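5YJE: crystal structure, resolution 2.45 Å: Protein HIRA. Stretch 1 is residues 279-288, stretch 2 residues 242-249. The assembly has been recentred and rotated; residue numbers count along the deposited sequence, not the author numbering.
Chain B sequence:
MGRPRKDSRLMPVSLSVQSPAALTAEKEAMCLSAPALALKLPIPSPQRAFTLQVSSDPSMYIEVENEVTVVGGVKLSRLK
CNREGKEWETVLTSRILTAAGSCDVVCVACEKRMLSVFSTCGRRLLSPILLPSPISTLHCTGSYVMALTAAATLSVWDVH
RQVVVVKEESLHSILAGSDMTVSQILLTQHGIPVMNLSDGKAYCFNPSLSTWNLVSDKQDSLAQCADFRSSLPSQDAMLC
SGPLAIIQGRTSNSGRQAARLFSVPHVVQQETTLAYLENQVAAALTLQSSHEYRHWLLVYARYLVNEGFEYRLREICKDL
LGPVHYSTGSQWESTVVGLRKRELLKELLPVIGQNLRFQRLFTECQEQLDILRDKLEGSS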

ATOM      1  N   ASN B 279      17.180  19.130  10.229  1.00 39.39           N
ATOM      2  CA  ASN B 279      16.299  19.371   9.094  1.00 41.93           C
ATOM      3  C   ASN B 279      16.958  18.954   7.784  1.00 45.02           C
ATOM      4  O   ASN B 279      16.329  18.305   6.949  1.00 46.52           O
ATOM      5  CB  ASN B 279      15.913  20.849   9.031  1.00 43.51           C
ATOM      6  CG  ASN B 279      14.774  21.208   9.980  1.00 50.04           C
ATOM      7  OD1 ASN B 279      13.954  20.359  10.331  1.00 51.73           O
ATOM      8  ND2 ASN B 279      14.715  22.481  10.392  1.00 47.10           N
ATOM      9  N   GLN B 280      18.227  19.324   7.589  1.00 44.68           N
ATOM     10  CA  GLN B 280      18.956  18.953   6.372  1.00 42.99           C
ATOM     11  C   GLN B 280      19.079  17.443   6.236  1.00 45.52           C
ATOM     12  O   GLN B 280      18.839  16.884   5.158  1.00 46.73           O
ATOM     13  CB  GLN B 280      20.351  19.586   6.372  1.00 44.99           C
ATOM     14  CG  GLN B 280      20.374  21.085   6.201  1.00 42.63           C
ATOM     15  CD  GLN B 280      19.667  21.515   4.927  1.00 46.53           C
ATOM     16  OE1 GLN B 280      18.443  21.612   4.898  1.00 46.63           O
ATOM     17  NE2 GLN B 280      20.436  21.770   3.863  1.00 44.49           N
ATOM     18  N   VAL B 281      19.480  16.770   7.319  1.00 46.58           N
ATOM     19  CA  VAL B 281      19.631  15.317   7.295  1.00 45.19           C
ATOM     20  C   VAL B 281      18.294  14.656   6.959  1.00 45.04           C
ATOM     21  O   VAL B 281      18.197  13.811   6.058  1.00 43.85           O
ATOM     22  CB  VAL B 281      20.199  14.827   8.647  1.00 45.09           C
ATOM     23  CG1 VAL B 281      20.251  13.302   8.735  1.00 36.35           C
ATOM     24  CG2 VAL B 281      21.591  15.421   8.908  1.00 43.25           C
ATOM     25  N   ALA B 282      17.239  15.061   7.672  1.00 40.35           N
ATOM     26  CA  ALA B 282      15.917  14.508   7.443  1.00 38.65           C
ATOM     27  C   ALA B 282      15.442  14.785   6.017  1.00 45.39           C
ATOM     28  O   ALA B 282      14.814  13.935   5.386  1.00 44.01           O
ATOM     29  CB  ALA B 282      14.938  15.095   8.454  1.00 36.88           C
ATOM     30  N   ALA B 283      15.719  15.981   5.508  1.00 42.80           N
ATOM     31  CA  ALA B 283      15.271  16.341   4.179  1.00 41.82           C
ATOM     32  C   ALA B 283      15.964  15.472   3.149  1.00 46.69           C
ATOM     33  O   ALA B 283      15.338  15.016   2.184  1.00 39.75           O
ATOM     34  CB  ALA B 283      15.535  17.824   3.920  1.00 35.29           C
ATOM     35  N   ALA B 284      17.250  15.202   3.366  1.00 44.14           N
ATOM     36  CA  ALA B 284      17.979  14.367   2.423  1.00 50.18           C
ATOM     37  C   ALA B 284      17.463  12.932   2.457  1.00 48.10           C
ATOM     38  O   ALA B 284      17.310  12.303   1.406  1.00 50.44           O
ATOM     39  CB  ALA B 284      19.479  14.437   2.715  1.00 49.95           C
ATOM     40  N   LEU B 285      17.167  12.414   3.652  1.00 46.72           N
ATOM     41  CA  LEU B 285      16.551  11.094   3.781  1.00 48.58           C
ATOM     42  C   LEU B 285      15.183  11.027   3.088  1.00 49.92           C
ATOM     43  O   LEU B 285      14.898  10.089   2.334  1.00 52.91           O
ATOM     44  CB  LEU B 285      16.436  10.743   5.261  1.00 48.54           C
ATOM     45  CG  LEU B 285      15.760   9.431   5.651  1.00 58.14           C
ATOM     46  CD1 LEU B 285      16.553   8.261   5.142  1.00 53.29           C
ATOM     47  CD2 LEU B 285      15.688   9.372   7.152  1.00 50.63           C
ATOM     48  N   THR B 286      14.324  12.013   3.349  1.00 46.42           N
ATOM     49  CA  THR B 286      13.006  12.092   2.721  1.00 51.18           C
ATOM     50  C   THR B 286      13.097  12.096   1.193  1.00 50.41           C
ATOM     51  O   THR B 286      12.292  11.455   0.508  1.00 50.83           O
ATOM     52  CB  THR B 286      12.292  13.353   3.212  1.00 49.28           C
ATOM     53  OG1 THR B 286      12.101  13.277   4.621  1.00 44.99           O
ATOM     54  CG2 THR B 286      10.949  13.501   2.558  1.00 53.98           C
ATOM     55  N   LEU B 287      14.054  12.842   0.648  1.00 50.71           N
ATOM     56  CA  LEU B 287      14.320  12.872  -0.779  1.00 52.46           C
ATOM     57  C   LEU B 287      15.001  11.600  -1.273  1.00 58.25           C
ATOM     58  O   LEU B 287      15.143  11.430  -2.491  1.00 56.45           O
ATOM     59  CB  LEU B 287      15.194  14.087  -1.116  1.00 48.39           C
ATOM     60  CG  LEU B 287      14.546  15.427  -1.489  1.00 55.07           C
ATOM     61  CD1 LEU B 287      13.744  15.332  -2.784  1.00 58.27           C
ATOM     62  CD2 LEU B 287      13.655  15.895  -0.374  1.00 53.41           C
ATOM     63  N   GLN B 288      15.433  10.721  -0.364  1.00 51.20           N
ATOM     64  CA  GLN B 288      16.217   9.542  -0.726  1.00 57.61           C
ATOM     65  C   GLN B 288      17.417   9.926  -1.588  1.00 55.98           C
ATOM     66  O   GLN B 288      17.751   9.249  -2.558  1.00 63.76           O
ATOM     67  CB  GLN B 288      15.353   8.495  -1.438  1.00 51.98           C
ATOM     68  CG  GLN B 288      14.132   8.055  -0.657  1.00 56.36           C
ATOM     69  CD  GLN B 288      13.264   7.059  -1.427  1.00 67.21           C
ATOM     70  OE1 GLN B 288      13.697   6.466  -2.425  1.00 62.20           O
ATOM     71  NE2 GLN B 288      12.023   6.888  -0.973  1.00 67.94           N
TER
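Stretch 2, residues 242-249: GPLAIIQG

Stretch 2 contains a short helix, residues 243-247, with Gly242 at its N-cap position; Gly242 O accepts from Ile246 N at 3.1 Å. Gln248, at phi/psi -82/164, is the first residue to leave helical geometry, although its N still bonds to Leu244 O at 2.9 Å. In stretch 1, a helix that comes in from earlier in the chain runs through most of the stretch, defined by i-to-i+4 bonds such as Ala284 N to Gln280 O (2.9 Å), and Gln288 turns to positive phi in a Schellman motif. The two axes cross at 114° between N-to-C directions and come no closer than 10.2 Å. The closest CA pair is Ala284 CA and Leu244 CA, 6.4 Å apart.

Leu244 has the largest contact area, 87 Å² of a total of 296 Å². Its CA-to-CB bond points toward stretch 1, and the t, p rotamer sets CD1 3.5 Å from Ala283 CB and CD2 4.3 Å from Ala284 CB, so its two methyls meet two consecutive alanines. Farther along stretch 1, Leu287 CD1 meets Pro243 CB at 4.3 Å. At the other end, the carboxamides of Gln280 and Gln248 pair reciprocally: Gln280 NE2 donates to Gln248 OE1 (3.1 Å, 171°), and Gln248 NE2 donates to Gln280 OE1 (3.0 Å, 165°). Both angles are near linear, which supports two well-aligned bonds that use one N-H of each amide.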

ATOM      1  N   GLY B 242      22.996  17.570  -6.269  1.00 68.63           N
ATOM      2  CA  GLY B 242      21.973  16.775  -5.625  1.00 54.88           C
ATOM      3  C   GLY B 242      20.607  17.440  -5.626  1.00 55.32           C
ATOM      4  O   GLY B 242      20.474  18.645  -5.856  1.00 56.86           O
ATOM      5  N   PRO B 243      19.557  16.664  -5.357  1.00 55.85           N
ATOM      6  CA  PRO B 243      18.207  17.244  -5.333  1.00 51.74           C
ATOM      7  C   PRO B 243      18.078  18.357  -4.301  1.00 57.60           C
ATOM      8  O   PRO B 243      17.843  19.496  -4.709  1.00 59.38           O
ATOM      9  CB  PRO B 243      17.305  16.043  -5.000  1.00 56.55           C
ATOM     10  CG  PRO B 243      18.128  14.837  -5.315  1.00 54.00           C
ATOM     11  CD  PRO B 243      19.547  15.221  -5.047  1.00 52.80           C
ATOM     12  N   LEU B 244      18.252  18.064  -2.997  1.00 53.66           N
ATOM     13  CA  LEU B 244      18.111  19.047  -1.919  1.00 51.92           C
ATOM     14  C   LEU B 244      18.859  20.341  -2.219  1.00 52.98           C
ATOM     15  O   LEU B 244      18.328  21.443  -2.024  1.00 51.05           O
ATOM     16  CB  LEU B 244      18.612  18.468  -0.586  1.00 52.06           C
ATOM     17  CG  LEU B 244      18.336  19.265   0.702  1.00 50.44           C
ATOM     18  CD1 LEU B 244      16.854  19.349   1.008  1.00 46.63           C
ATOM     19  CD2 LEU B 244      19.077  18.667   1.885  1.00 46.51           C
ATOM     20  N   ALA B 245      20.094  20.205  -2.702  1.00 51.02           N
ATOM     21  CA  ALA B 245      20.841  21.378  -3.136  1.00 58.94           C
ATOM     22  C   ALA B 245      20.077  22.154  -4.205  1.00 59.15           C
ATOM     23  O   ALA B 245      20.012  23.387  -4.153  1.00 60.15           O
ATOM     24  CB  ALA B 245      22.224  20.965  -3.637  1.00 62.91           C
ATOM     25  N   ILE B 246      19.462  21.454  -5.163  1.00 57.36           N
ATOM     26  CA  ILE B 246      18.707  22.151  -6.203  1.00 59.61           C
ATOM     27  C   ILE B 246      17.477  22.835  -5.612  1.00 59.67           C
ATOM     28  O   ILE B 246      17.237  24.022  -5.870  1.00 61.16           O
ATOM     29  CB  ILE B 246      18.345  21.189  -7.355  1.00 61.71           C
ATOM     30  CG1 ILE B 246      19.583  20.901  -8.220  1.00 62.75           C
ATOM     31  CG2 ILE B 246      17.224  21.766  -8.224  1.00 52.77           C
ATOM     32  CD1 ILE B 246      19.588  19.534  -8.878  1.00 59.66           C
ATOM     33  N   ILE B 247      16.702  22.112  -4.790  1.00 57.05           N
ATOM     34  CA  ILE B 247      15.461  22.655  -4.227  1.00 55.74           C
ATOM     35  C   ILE B 247      15.719  23.891  -3.383  1.00 60.62           C
ATOM     36  O   ILE B 247      14.950  24.858  -3.430  1.00 58.96           O
ATOM     37  CB  ILE B 247      14.710  21.578  -3.422  1.00 57.95           C
ATOM     38  CG1 ILE B 247      14.143  20.494  -4.318  1.00 57.61           C
ATOM     39  CG2 ILE B 247      13.660  22.170  -2.582  1.00 57.91           C
ATOM     40  CD1 ILE B 247      15.038  19.358  -4.498  1.00 59.51           C
ATOM     41  N   GLN B 248      16.763  23.863  -2.569  1.00 61.71           N
ATOM     42  CA  GLN B 248      17.186  25.043  -1.847  1.00 58.26           C
ATOM     43  C   GLN B 248      18.031  25.931  -2.756  1.00 67.98           C
ATOM     44  O   GLN B 248      18.488  25.519  -3.822  1.00 71.66           O
ATOM     45  CB  GLN B 248      17.938  24.616  -0.587  1.00 58.35           C
ATOM     46  CG  GLN B 248      17.102  23.660   0.243  1.00 55.75           C
ATOM     47  CD  GLN B 248      17.864  23.012   1.369  1.00 54.38           C
ATOM     48  OE1 GLN B 248      19.088  22.922   1.325  1.00 56.43           O
ATOM     49  NE2 GLN B 248      17.141  22.527   2.375  1.00 50.37           N
ATOM     50  N   GLY B 249      18.224  27.175  -2.355  1.00 66.10           N
ATOM     51  CA  GLY B 249      18.933  28.064  -3.256  1.00 76.09           C
ATOM     52  C   GLY B 249      20.436  27.898  -3.190  1.00 81.15           C
ATOM     53  O   GLY B 249      21.178  28.810  -3.567  1.00 87.17           O
TER